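Local structure of prenyltransference for protein (Lavandula lanata, 5HC6) at residues A[58-63]-A[134-139]; A[145-150]-A[177-182]; A[173-178]-A[204-209]. The protein probably transfers prenyl groups between isoprenoid diphosphates, as a plant member of the cis-prenyltransferase (undecaprenyl diphosphate synthase) family. All coordinates share one frame; numbering follows the deposited sequence.

From the N terminus, strand 59-65 reaches strand 135-140 in contact 1, closing a 70-residue excursion through helix 74-97, strand 103-107 and helix 115-128. Helix 144-160 follows directly, and contact 2 ties its first turns to the loop after helix 171-176. Contact 3 joins the last turn of that helix to the turn 205-208, ahead of strand 212-215. Contact 1 is complete before the others open, whereas contacts 2 and 3 overlap along the chain, sharing H177 and L178. Contact 1 holds the middle of the parallel sheet; the other two, their centres about 6 Å apart, bind helices and loops near the second subunit. Probable hydrogen bonds from N181 ND2 to Q176 O and from Q207 NE2 to T180 OG1 join them.

Contact 1 of 3, residues A[58-63]-A[134-139]; sequences KLLTIW and MHFILA. With SO4 (sulfate ion), chain C.
L59 lays its CD1 methyl against CD1 of I137, 3.6 Å away, on one face of the six-stranded parallel sheet at the heart of this undecaprenyl diphosphate synthase fold. Strands 59-63 and 135-139 are neighbours running the same way, 16° apart, and five backbone hydrogen bonds alternate between them, from H135 N to K58 O up to A139 N to I62 O. On the L59 face, T61 and I137 lie side by side, and W63 CD1 rests 3.7 Å from A139 CB; T61 OG1 bonds to H15, and W63 NE1 to the carbonyl of Y142. The opposite face carries L60, I62, F136 and L138 and is partly covered by helix 34-54, where L60 meets I49 and L138 meets W45. There I62 CD1 approaches F136 CE1 to 3.8 Å, while L60 O sits at the ring edge, 3.3 Å from F136 CD1. M134, bent at its thioether (chi3 83°), turns CE back to within 3.9 Å of L60 CB. H135 NE2 bonds to S105; H135 ND1 is directed, in the ring plane, at O1 of a sulfate probably from the crystallisation liquor, also bound by K184 N, at a doubtfully short 2.5 Å.

Contact 2 of 3, residues A[145-150]-A[177-182]; sequences REDIVE and HLMTNI
D147 OD1 takes two hydrogen bonds: the backbone N-H of M179 reaches it at 2.7 Å in a nearly straight bond (171° at the hydrogen), and a water molecule hydrogen-bonds to it at 2.7 Å. The M179 N-H arrives on the syn side of the carboxylate, 18° out of its plane. The same water is hydrogen-bonded to H177 O at 2.9 Å, so the loop is tied to one carboxylate oxygen both directly and through solvent. The CA-CB bond of D147 is directed from helix 144-160 toward the loop, and with CG anti to the backbone N (chi1 -164°) OD1 is brought up to the M179 amide. The second oxygen, OD2, is bound by Y142 OH and by Q207 NE2; with both oxygens engaged, the carboxylate is unlikely to rotate freely, and these donors probably help a buried acid to stay ionised.

Carbons of L178 and M179 lie beside the polar bond. L178 crosses the D147 side chain at about a right angle, with CD1 3.6 Å from OD1 and 4.0 Å from I148 CA, and M179 folds CG to 3.5 Å from OD1 before its chain runs on extended. Beyond M179 the loop curls into a turn, with N181 N bonded to L178 O. On another side of the helix, R145 makes a salt bridge with E171 of the second subunit, and I148 packs on W206 of that subunit. A buried helix aspartate thus anchors the loop by accepting the main-chain N-H of M179, close to the dimer interface of this undecaprenyl diphosphate synthase-like fold.

Contact 3 of 3, residues A[173-178]-A[204-209]; sequences TFEQHL and FLWQLP
W206 sets its indole against the end of helix 171-176 and the loop that follows, with F174 and L178 over one face and E175 at the edge. It stands at the second position of a type I beta turn, L205 to L208, in the loop that leads to strand 212-215 of the undecaprenyl diphosphate synthase-like fold. W206 NE1 donates to E175 OE1 at 3.1 Å, almost straight (173°). The oxygen lies in the indole plane, yet the N-H meets it from above the carboxylate, and the two planes stand 73° apart. F174 CD2 lies over the rim of the six-membered ring, 3.7 Å from W206 CZ3; the rings are tilted by 31°, their centroids 5.0 Å apart. L178 CD2 lies over the five-membered ring, 3.5 Å from its centroid, in a CH-pi contact whose exact geometry is doubtful, since CD2 comes to 3.2 Å from W206 CD1 and the second torsion of L178 is nearly eclipsed.

If W206 were an alanine, E175 would probably lose its N-H donor and a gap would open beside F174 and L178.

Further out, E175 reaches the indole because its chain, anti at chi1, bends at chi2. A charge partner for this acid is R145 of the second subunit, in a long, weak ion pair; the same arginine makes a cation-pi contact with W206 and hydrogen-bonds to its carbonyl. L178 and Q207, next in the turn, approach from opposite directions, with Q207 NE2 3.8 Å from L178 CG, while that nitrogen bonds to T180 OG1. The turn is closed by L208 N to L205 O. Within 173-178 itself, H177 ND1 donates to T173 O at 2.9 Å, the carbonyl oxygen lying in the imidazole plane.

Contact 1 of 3, residues A[58-63]-A[134-139]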
loop_
_atom_site.group_PDB
_atom_site.type_symbol
_atom_site.label_atom_id
_atom_site.label_comp_id
_atom_site.label_asym_id
_atom_site.label_seq_id
_atom_site.Cartn_x
_atom_site.Cartn_y
_atom_site.Cartn_z
ATOM N N LYS A 58 20.356 -5.987 -3.319
ATOM C CA LYS A 58 20.235 -7.415 -3.537
ATOM C C LYS A 58 19.109 -7.744 -4.451
ATOM O O LYS A 58 19.093 -8.835 -5.078
ATOM C CB LYS A 58 19.946 -8.129 -2.222
ATOM C CG LYS A 58 20.886 -7.870 -1.060
ATOM C CD LYS A 58 22.146 -8.682 -1.145
ATOM C CE LYS A 58 23.070 -8.247 -2.294
ATOM N NZ LYS A 58 24.529 -8.275 -1.934
ATOM N N LEU A 59 18.117 -6.854 -4.505
ATOM C CA LEU A 59 16.933 -7.079 -5.395
ATOM C C LEU A 59 16.389 -5.792 -5.922
ATOM O O LEU A 59 16.115 -4.869 -5.172
ATOM C CB LEU A 59 15.824 -7.857 -4.681
ATOM C CG LEU A 59 14.459 -8.000 -5.371
ATOM C CD1 LEU A 59 14.599 -8.765 -6.679
ATOM C CD2 LEU A 59 13.480 -8.731 -4.454
ATOM N N LEU A 60 16.240 -5.760 -7.231
ATOM C CA LEU A 60 15.605 -4.672 -7.928
ATOM C C LEU A 60 14.441 -5.213 -8.705
ATOM O O LEU A 60 14.632 -6.117 -9.547
ATOM C CB LEU A 60 16.569 -4.048 -8.926
ATOM C CG LEU A 60 16.013 -2.805 -9.619
ATOM C CD1 LEU A 60 16.148 -1.619 -8.697
ATOM C CD2 LEU A 60 16.744 -2.590 -10.938
ATOM N N THR A 61 13.267 -4.598 -8.484
ATOM C CA THR A 61 12.064 -4.949 -9.214
ATOM C C THR A 61 11.633 -3.813 -10.090
ATOM O O THR A 61 11.582 -2.677 -9.616
ATOM C CB THR A 61 10.894 -5.266 -8.289
ATOM O OG1 THR A 61 11.270 -6.310 -7.439
ATOM C CG2 THR A 61 9.620 -5.718 -9.110
ATOM N N ILE A 62 11.359 -4.117 -11.370
ATOM C CA ILE A 62 10.780 -3.147 -12.253
ATOM C C ILE A 62 9.411 -3.609 -12.684
ATOM O O ILE A 62 9.221 -4.735 -13.164
ATOM C CB ILE A 62 11.672 -2.853 -13.447
ATOM C CG1 ILE A 62 13.005 -2.256 -12.979
ATOM C CG2 ILE A 62 10.962 -1.907 -14.408
ATOM C CD1 ILE A 62 13.977 -1.977 -14.153
ATOM N N TRP A 63 8.438 -2.716 -12.489
ATOM C CA TRP A 63 7.029 -3.025 -12.755
ATOM C C TRP A 63 6.750 -2.603 -14.136
ATOM O O TRP A 63 6.632 -1.407 -14.399
ATOM C CB TRP A 63 6.074 -2.284 -11.842
ATOM C CG TRP A 63 4.632 -2.768 -11.877
ATOM C CD1 TRP A 63 4.144 -4.083 -12.085
ATOM C CD2 TRP A 63 3.499 -1.974 -11.624
ATOM N NE1 TRP A 63 2.773 -4.097 -11.972
ATOM C CE2 TRP A 63 2.352 -2.827 -11.672
ATOM C CE3 TRP A 63 3.322 -0.623 -11.344
ATOM C CZ2 TRP A 63 1.085 -2.355 -11.428
ATOM C CZ3 TRP A 63 2.043 -0.161 -11.158
ATOM C CH2 TRP A 63 0.944 -1.031 -11.172
ATOM N N MET A 134 23.074 -9.793 -8.033
ATOM C CA MET A 134 21.824 -9.158 -7.688
ATOM C C MET A 134 20.653 -9.844 -8.391
ATOM O O MET A 134 20.743 -10.187 -9.553
ATOM C CB MET A 134 21.856 -7.673 -8.074
ATOM C CG MET A 134 20.543 -6.921 -7.720
ATOM S SD MET A 134 20.639 -5.194 -8.175
ATOM C CE MET A 134 20.231 -5.139 -9.882
ATOM N N HIS A 135 19.574 -10.050 -7.659
ATOM C CA HIS A 135 18.295 -10.492 -8.250
ATOM C C HIS A 135 17.588 -9.281 -8.932
ATOM O O HIS A 135 17.487 -8.179 -8.371
ATOM C CB HIS A 135 17.451 -11.109 -7.129
ATOM C CG HIS A 135 16.407 -12.092 -7.566
ATOM N ND1 HIS A 135 15.685 -12.841 -6.653
ATOM C CD2 HIS A 135 15.927 -12.432 -8.788
ATOM C CE1 HIS A 135 14.827 -13.615 -7.298
ATOM N NE2 HIS A 135 14.961 -13.394 -8.594
ATOM N N PHE A 136 17.183 -9.475 -10.177
ATOM C CA PHE A 136 16.378 -8.556 -10.929
ATOM C C PHE A 136 15.073 -9.231 -11.269
ATOM O O PHE A 136 15.104 -10.212 -11.999
ATOM C CB PHE A 136 17.064 -8.151 -12.237
ATOM C CG PHE A 136 16.162 -7.441 -13.199
ATOM C CD1 PHE A 136 15.342 -6.398 -12.783
ATOM C CD2 PHE A 136 16.119 -7.818 -14.545
ATOM C CE1 PHE A 136 14.487 -5.740 -13.682
ATOM C CE2 PHE A 136 15.264 -7.170 -15.449
ATOM C CZ PHE A 136 14.427 -6.137 -15.006
ATOM N N ILE A 137 13.956 -8.682 -10.739
ATOM C CA ILE A 137 12.604 -9.146 -11.014
ATOM C C ILE A 137 11.889 -8.176 -11.945
ATOM O O ILE A 137 11.831 -6.971 -11.687
ATOM C CB ILE A 137 11.771 -9.287 -9.752
ATOM C CG1 ILE A 137 12.231 -10.473 -8.941
ATOM C CG2 ILE A 137 10.297 -9.496 -10.090
ATOM C CD1 ILE A 137 11.638 -10.561 -7.526
ATOM N N LEU A 138 11.352 -8.712 -13.036
ATOM C CA LEU A 138 10.498 -7.960 -13.922
ATOM C C LEU A 138 9.082 -8.397 -13.612
ATOM O O LEU A 138 8.737 -9.576 -13.707
ATOM C CB LEU A 138 10.849 -8.238 -15.382
ATOM C CG LEU A 138 10.127 -7.306 -16.332
ATOM C CD1 LEU A 138 10.597 -5.864 -16.182
ATOM C CD2 LEU A 138 10.293 -7.813 -17.749
ATOM N N ALA A 139 8.296 -7.445 -13.158
ATOM C CA ALA A 139 6.928 -7.699 -12.765
ATOM C C ALA A 139 6.057 -7.351 -13.965
ATOM O O ALA A 139 5.898 -6.168 -14.318
ATOM C CB ALA A 139 6.539 -6.857 -11.525
HETATM S S SO4 C . 16.847 -13.570 -3.391
HETATM O O1 SO4 C . 16.124 -12.505 -4.176
HETATM O O2 SO4 C . 16.074 -14.191 -2.268
HETATM O O3 SO4 C . 17.236 -14.622 -4.364
HETATM O O4 SO4 C . 18.071 -12.959 -2.816
#

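Contact 2 of 3, residues A[145-150]-A[177-182]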
loop_
_atom_site.group_PDB
_atom_site.type_symbol
_atom_site.label_atom_id
_atom_site.label_comp_id
_atom_site.label_asym_id
_atom_site.label_seq_id
_atom_site.Cartn_x
_atom_site.Cartn_y
_atom_site.Cartn_z
ATOM N N ARG A 145 -3.447 -6.762 -5.872
ATOM C CA ARG A 145 -4.707 -7.405 -5.458
ATOM C C ARG A 145 -4.755 -8.821 -5.938
ATOM O O ARG A 145 -5.145 -9.712 -5.205
ATOM C CB ARG A 145 -5.918 -6.685 -6.050
ATOM C CG ARG A 145 -6.242 -5.336 -5.444
ATOM C CD ARG A 145 -7.059 -5.540 -4.230
ATOM N NE ARG A 145 -7.490 -4.316 -3.526
ATOM C CZ ARG A 145 -8.654 -3.692 -3.689
ATOM N NH1 ARG A 145 -9.491 -4.104 -4.626
ATOM N NH2 ARG A 145 -8.967 -2.651 -2.911
ATOM N N GLU A 146 -4.436 -9.017 -7.215
ATOM C CA GLU A 146 -4.417 -10.361 -7.831
ATOM C C GLU A 146 -3.447 -11.318 -7.129
ATOM O O GLU A 146 -3.753 -12.507 -6.921
ATOM C CB GLU A 146 -3.956 -10.275 -9.275
ATOM C CG GLU A 146 -4.989 -9.687 -10.212
ATOM C CD GLU A 146 -5.134 -8.152 -10.191
ATOM O OE1 GLU A 146 -4.407 -7.386 -9.494
ATOM O OE2 GLU A 146 -6.001 -7.693 -10.919
ATOM N N ASP A 147 -2.268 -10.819 -6.773
ATOM C CA ASP A 147 -1.293 -11.614 -5.985
ATOM C C ASP A 147 -1.912 -12.064 -4.682
ATOM O O ASP A 147 -1.845 -13.217 -4.340
ATOM C CB ASP A 147 -0.093 -10.754 -5.703
ATOM C CG ASP A 147 1.114 -11.525 -5.260
ATOM O OD1 ASP A 147 1.096 -12.792 -5.187
ATOM O OD2 ASP A 147 2.099 -10.816 -4.940
ATOM N N ILE A 148 -2.513 -11.159 -3.920
ATOM C CA ILE A 148 -3.111 -11.545 -2.682
ATOM C C ILE A 148 -4.256 -12.576 -2.920
ATOM O O ILE A 148 -4.397 -13.530 -2.147
ATOM C CB ILE A 148 -3.661 -10.349 -1.983
ATOM C CG1 ILE A 148 -2.523 -9.468 -1.446
ATOM C CG2 ILE A 148 -4.505 -10.746 -0.806
ATOM C CD1 ILE A 148 -2.973 -8.108 -1.012
ATOM N N VAL A 149 -5.088 -12.362 -3.959
ATOM C CA VAL A 149 -6.206 -13.241 -4.219
ATOM C C VAL A 149 -5.680 -14.639 -4.557
ATOM O O VAL A 149 -6.152 -15.657 -4.034
ATOM C CB VAL A 149 -7.156 -12.692 -5.348
ATOM C CG1 VAL A 149 -8.187 -13.755 -5.775
ATOM C CG2 VAL A 149 -7.899 -11.468 -4.847
ATOM N N GLU A 150 -4.695 -14.680 -5.428
ATOM C CA GLU A 150 -4.098 -15.970 -5.795
ATOM C C GLU A 150 -3.439 -16.636 -4.581
ATOM O O GLU A 150 -3.553 -17.831 -4.396
ATOM C CB GLU A 150 -3.124 -15.768 -6.918
ATOM C CG GLU A 150 -2.323 -17.005 -7.286
ATOM C CD GLU A 150 -3.180 -18.117 -7.895
ATOM O OE1 GLU A 150 -4.287 -17.827 -8.369
ATOM O OE2 GLU A 150 -2.718 -19.274 -7.896
ATOM N N HIS A 177 2.885 -17.916 -0.195
ATOM C CA HIS A 177 2.070 -18.155 -1.414
ATOM C C HIS A 177 1.890 -16.983 -2.340
ATOM O O HIS A 177 1.151 -17.073 -3.330
ATOM C CB HIS A 177 0.732 -18.663 -0.998
ATOM C CG HIS A 177 0.825 -19.964 -0.297
ATOM N ND1 HIS A 177 1.105 -20.052 1.044
ATOM C CD2 HIS A 177 0.769 -21.233 -0.762
ATOM C CE1 HIS A 177 1.160 -21.326 1.395
ATOM N NE2 HIS A 177 0.967 -22.062 0.318
ATOM N N LEU A 178 2.595 -15.900 -2.041
ATOM C CA LEU A 178 2.613 -14.756 -2.911
ATOM C C LEU A 178 3.603 -14.952 -4.043
ATOM O O LEU A 178 4.588 -15.671 -3.914
ATOM C CB LEU A 178 3.030 -13.558 -2.073
ATOM C CG LEU A 178 2.029 -12.600 -1.456
ATOM C CD1 LEU A 178 0.551 -12.872 -1.602
ATOM C CD2 LEU A 178 2.421 -12.195 -0.062
ATOM N N MET A 179 3.415 -14.238 -5.132
ATOM C CA MET A 179 4.336 -14.313 -6.236
ATOM C C MET A 179 5.752 -13.867 -5.901
ATOM O O MET A 179 6.707 -14.141 -6.658
ATOM C CB MET A 179 3.810 -13.487 -7.385
ATOM C CG MET A 179 2.602 -14.123 -8.039
ATOM S SD MET A 179 1.842 -13.045 -9.253
ATOM C CE MET A 179 0.217 -13.812 -9.267
ATOM N N THR A 180 5.893 -13.131 -4.810
ATOM C CA THR A 180 7.211 -12.752 -4.353
ATOM C C THR A 180 7.897 -13.839 -3.516
ATOM O O THR A 180 8.996 -13.601 -2.975
ATOM C CB THR A 180 7.159 -11.454 -3.559
ATOM O OG1 THR A 180 6.121 -11.534 -2.548
ATOM C CG2 THR A 180 6.883 -10.310 -4.512
ATOM N N ASN A 181 7.280 -15.026 -3.419
ATOM C CA ASN A 181 7.878 -16.094 -2.638
ATOM C C ASN A 181 9.186 -16.574 -3.277
ATOM O O ASN A 181 9.906 -17.287 -2.666
ATOM C CB ASN A 181 6.903 -17.230 -2.381
ATOM C CG ASN A 181 6.559 -18.021 -3.630
ATOM O OD1 ASN A 181 7.119 -17.857 -4.713
ATOM N ND2 ASN A 181 5.575 -18.907 -3.464
ATOM N N ILE A 182 9.506 -16.129 -4.490
ATOM C CA ILE A 182 10.837 -16.373 -5.046
ATOM C C ILE A 182 12.018 -15.583 -4.411
ATOM O O ILE A 182 13.145 -15.716 -4.868
ATOM C CB ILE A 182 10.817 -16.179 -6.575
ATOM C CG1 ILE A 182 10.520 -14.702 -6.990
ATOM C CG2 ILE A 182 9.802 -17.142 -7.197
ATOM C CD1 ILE A 182 10.811 -14.335 -8.431
HETATM O O HOH W 1 0.173 -15.279 -5.399
#

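Contact 3 of 3, residues A[173-178]-A[204-209]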
loop_
_atom_site.group_PDB
_atom_site.type_symbol
_atom_site.label_atom_id
_atom_site.label_comp_id
_atom_site.label_asym_id
_atom_site.label_seq_id
_atom_site.Cartn_x
_atom_site.Cartn_y
_atom_site.Cartn_z
ATOM N N THR A 173 2.903 -17.724 6.558
ATOM C CA THR A 173 2.329 -18.652 5.631
ATOM C C THR A 173 1.729 -17.949 4.443
ATOM O O THR A 173 1.886 -18.364 3.276
ATOM C CB THR A 173 1.230 -19.455 6.343
ATOM O OG1 THR A 173 1.847 -20.138 7.446
ATOM C CG2 THR A 173 0.609 -20.446 5.384
ATOM N N PHE A 174 1.028 -16.861 4.719
ATOM C CA PHE A 174 0.515 -16.043 3.611
ATOM C C PHE A 174 1.602 -15.566 2.663
ATOM O O PHE A 174 1.462 -15.588 1.453
ATOM C CB PHE A 174 -0.309 -14.839 4.119
ATOM C CG PHE A 174 -1.374 -14.411 3.135
ATOM C CD1 PHE A 174 -2.600 -15.040 3.115
ATOM C CD2 PHE A 174 -1.110 -13.419 2.201
ATOM C CE1 PHE A 174 -3.566 -14.670 2.196
ATOM C CE2 PHE A 174 -2.057 -13.054 1.268
ATOM C CZ PHE A 174 -3.282 -13.689 1.256
ATOM N N GLU A 175 2.719 -15.178 3.225
ATOM C CA GLU A 175 3.866 -14.673 2.474
ATOM C C GLU A 175 4.465 -15.724 1.537
ATOM O O GLU A 175 4.979 -15.402 0.457
ATOM C CB GLU A 175 4.885 -14.231 3.537
ATOM C CG GLU A 175 6.143 -13.608 3.054
ATOM C CD GLU A 175 5.978 -12.127 2.787
ATOM O OE1 GLU A 175 5.814 -11.330 3.727
ATOM O OE2 GLU A 175 6.013 -11.780 1.597
ATOM N N GLN A 176 4.392 -16.998 1.937
ATOM C CA GLN A 176 4.942 -18.088 1.109
ATOM C C GLN A 176 4.125 -18.433 -0.102
ATOM O O GLN A 176 4.632 -19.115 -1.005
ATOM C CB GLN A 176 5.144 -19.357 1.945
ATOM C CG GLN A 176 6.141 -19.146 3.090
ATOM C CD GLN A 176 5.930 -20.102 4.274
ATOM O OE1 GLN A 176 5.466 -21.252 4.125
ATOM N NE2 GLN A 176 6.287 -19.624 5.467
ATOM N N HIS A 177 2.885 -17.916 -0.195
ATOM C CA HIS A 177 2.070 -18.155 -1.414
ATOM C C HIS A 177 1.890 -16.983 -2.340
ATOM O O HIS A 177 1.151 -17.073 -3.330
ATOM C CB HIS A 177 0.732 -18.663 -0.998
ATOM C CG HIS A 177 0.825 -19.964 -0.297
ATOM N ND1 HIS A 177 1.105 -20.052 1.044
ATOM C CD2 HIS A 177 0.769 -21.233 -0.762
ATOM C CE1 HIS A 177 1.160 -21.326 1.395
ATOM N NE2 HIS A 177 0.967 -22.062 0.318
ATOM N N LEU A 178 2.595 -15.900 -2.041
ATOM C CA LEU A 178 2.613 -14.756 -2.911
ATOM C C LEU A 178 3.603 -14.952 -4.043
ATOM O O LEU A 178 4.588 -15.671 -3.914
ATOM C CB LEU A 178 3.030 -13.558 -2.073
ATOM C CG LEU A 178 2.029 -12.600 -1.456
ATOM C CD1 LEU A 178 0.551 -12.872 -1.602
ATOM C CD2 LEU A 178 2.421 -12.195 -0.062
ATOM N N PHE A 204 2.419 -3.742 -5.765
ATOM C CA PHE A 204 2.448 -4.448 -4.515
ATOM C C PHE A 204 1.536 -3.790 -3.520
ATOM O O PHE A 204 1.516 -2.539 -3.362
ATOM C CB PHE A 204 3.847 -4.349 -3.868
ATOM C CG PHE A 204 4.936 -5.101 -4.588
ATOM C CD1 PHE A 204 4.719 -6.374 -5.090
ATOM C CD2 PHE A 204 6.185 -4.547 -4.730
ATOM C CE1 PHE A 204 5.731 -7.082 -5.723
ATOM C CE2 PHE A 204 7.231 -5.264 -5.351
ATOM C CZ PHE A 204 7.002 -6.555 -5.832
ATOM N N LEU A 205 0.901 -4.629 -2.705
ATOM C CA LEU A 205 0.108 -4.141 -1.574
ATOM C C LEU A 205 0.526 -4.794 -0.269
ATOM O O LEU A 205 0.977 -4.141 0.670
ATOM C CB LEU A 205 -1.337 -4.461 -1.903
ATOM C CG LEU A 205 -2.211 -3.449 -2.670
ATOM C CD1 LEU A 205 -1.645 -2.154 -3.218
ATOM C CD2 LEU A 205 -3.147 -4.154 -3.608
ATOM N N TRP A 206 0.396 -6.112 -0.201
ATOM C CA TRP A 206 0.873 -6.877 0.943
ATOM C C TRP A 206 2.365 -6.531 1.288
ATOM O O TRP A 206 2.783 -6.450 2.426
ATOM C CB TRP A 206 0.778 -8.376 0.592
ATOM C CG TRP A 206 1.509 -9.202 1.622
ATOM C CD1 TRP A 206 2.840 -9.472 1.653
ATOM C CD2 TRP A 206 0.936 -9.821 2.783
ATOM N NE1 TRP A 206 3.136 -10.204 2.773
ATOM C CE2 TRP A 206 1.990 -10.437 3.483
ATOM C CE3 TRP A 206 -0.373 -9.907 3.305
ATOM C CZ2 TRP A 206 1.781 -11.134 4.678
ATOM C CZ3 TRP A 206 -0.583 -10.598 4.483
ATOM C CH2 TRP A 206 0.496 -11.200 5.164
ATOM N N GLN A 207 3.156 -6.377 0.263
ATOM C CA GLN A 207 4.602 -6.179 0.391
ATOM C C GLN A 207 5.027 -4.819 0.884
ATOM O O GLN A 207 6.204 -4.645 1.207
ATOM C CB GLN A 207 5.258 -6.443 -0.972
ATOM C CG GLN A 207 5.074 -7.887 -1.399
ATOM C CD GLN A 207 3.849 -8.228 -2.213
ATOM O OE1 GLN A 207 2.944 -7.406 -2.466
ATOM N NE2 GLN A 207 3.803 -9.504 -2.638
ATOM N N LEU A 208 4.082 -3.896 1.106
ATOM C CA LEU A 208 4.494 -2.495 1.365
ATOM C C LEU A 208 4.276 -1.826 2.760
ATOM O O LEU A 208 4.283 -0.573 2.855
ATOM C CB LEU A 208 3.816 -1.589 0.336
ATOM C CG LEU A 208 4.089 -1.876 -1.133
ATOM C CD1 LEU A 208 3.364 -0.782 -1.920
ATOM C CD2 LEU A 208 5.570 -1.884 -1.477
ATOM N N PRO A 209 4.071 -2.608 3.827
ATOM C CA PRO A 209 3.663 -1.990 5.056
ATOM C C PRO A 209 4.661 -1.014 5.646
ATOM O O PRO A 209 4.231 -0.076 6.277
ATOM C CB PRO A 209 3.487 -3.176 5.997
ATOM C CG PRO A 209 4.424 -4.204 5.466
ATOM C CD PRO A 209 4.246 -4.062 3.998
#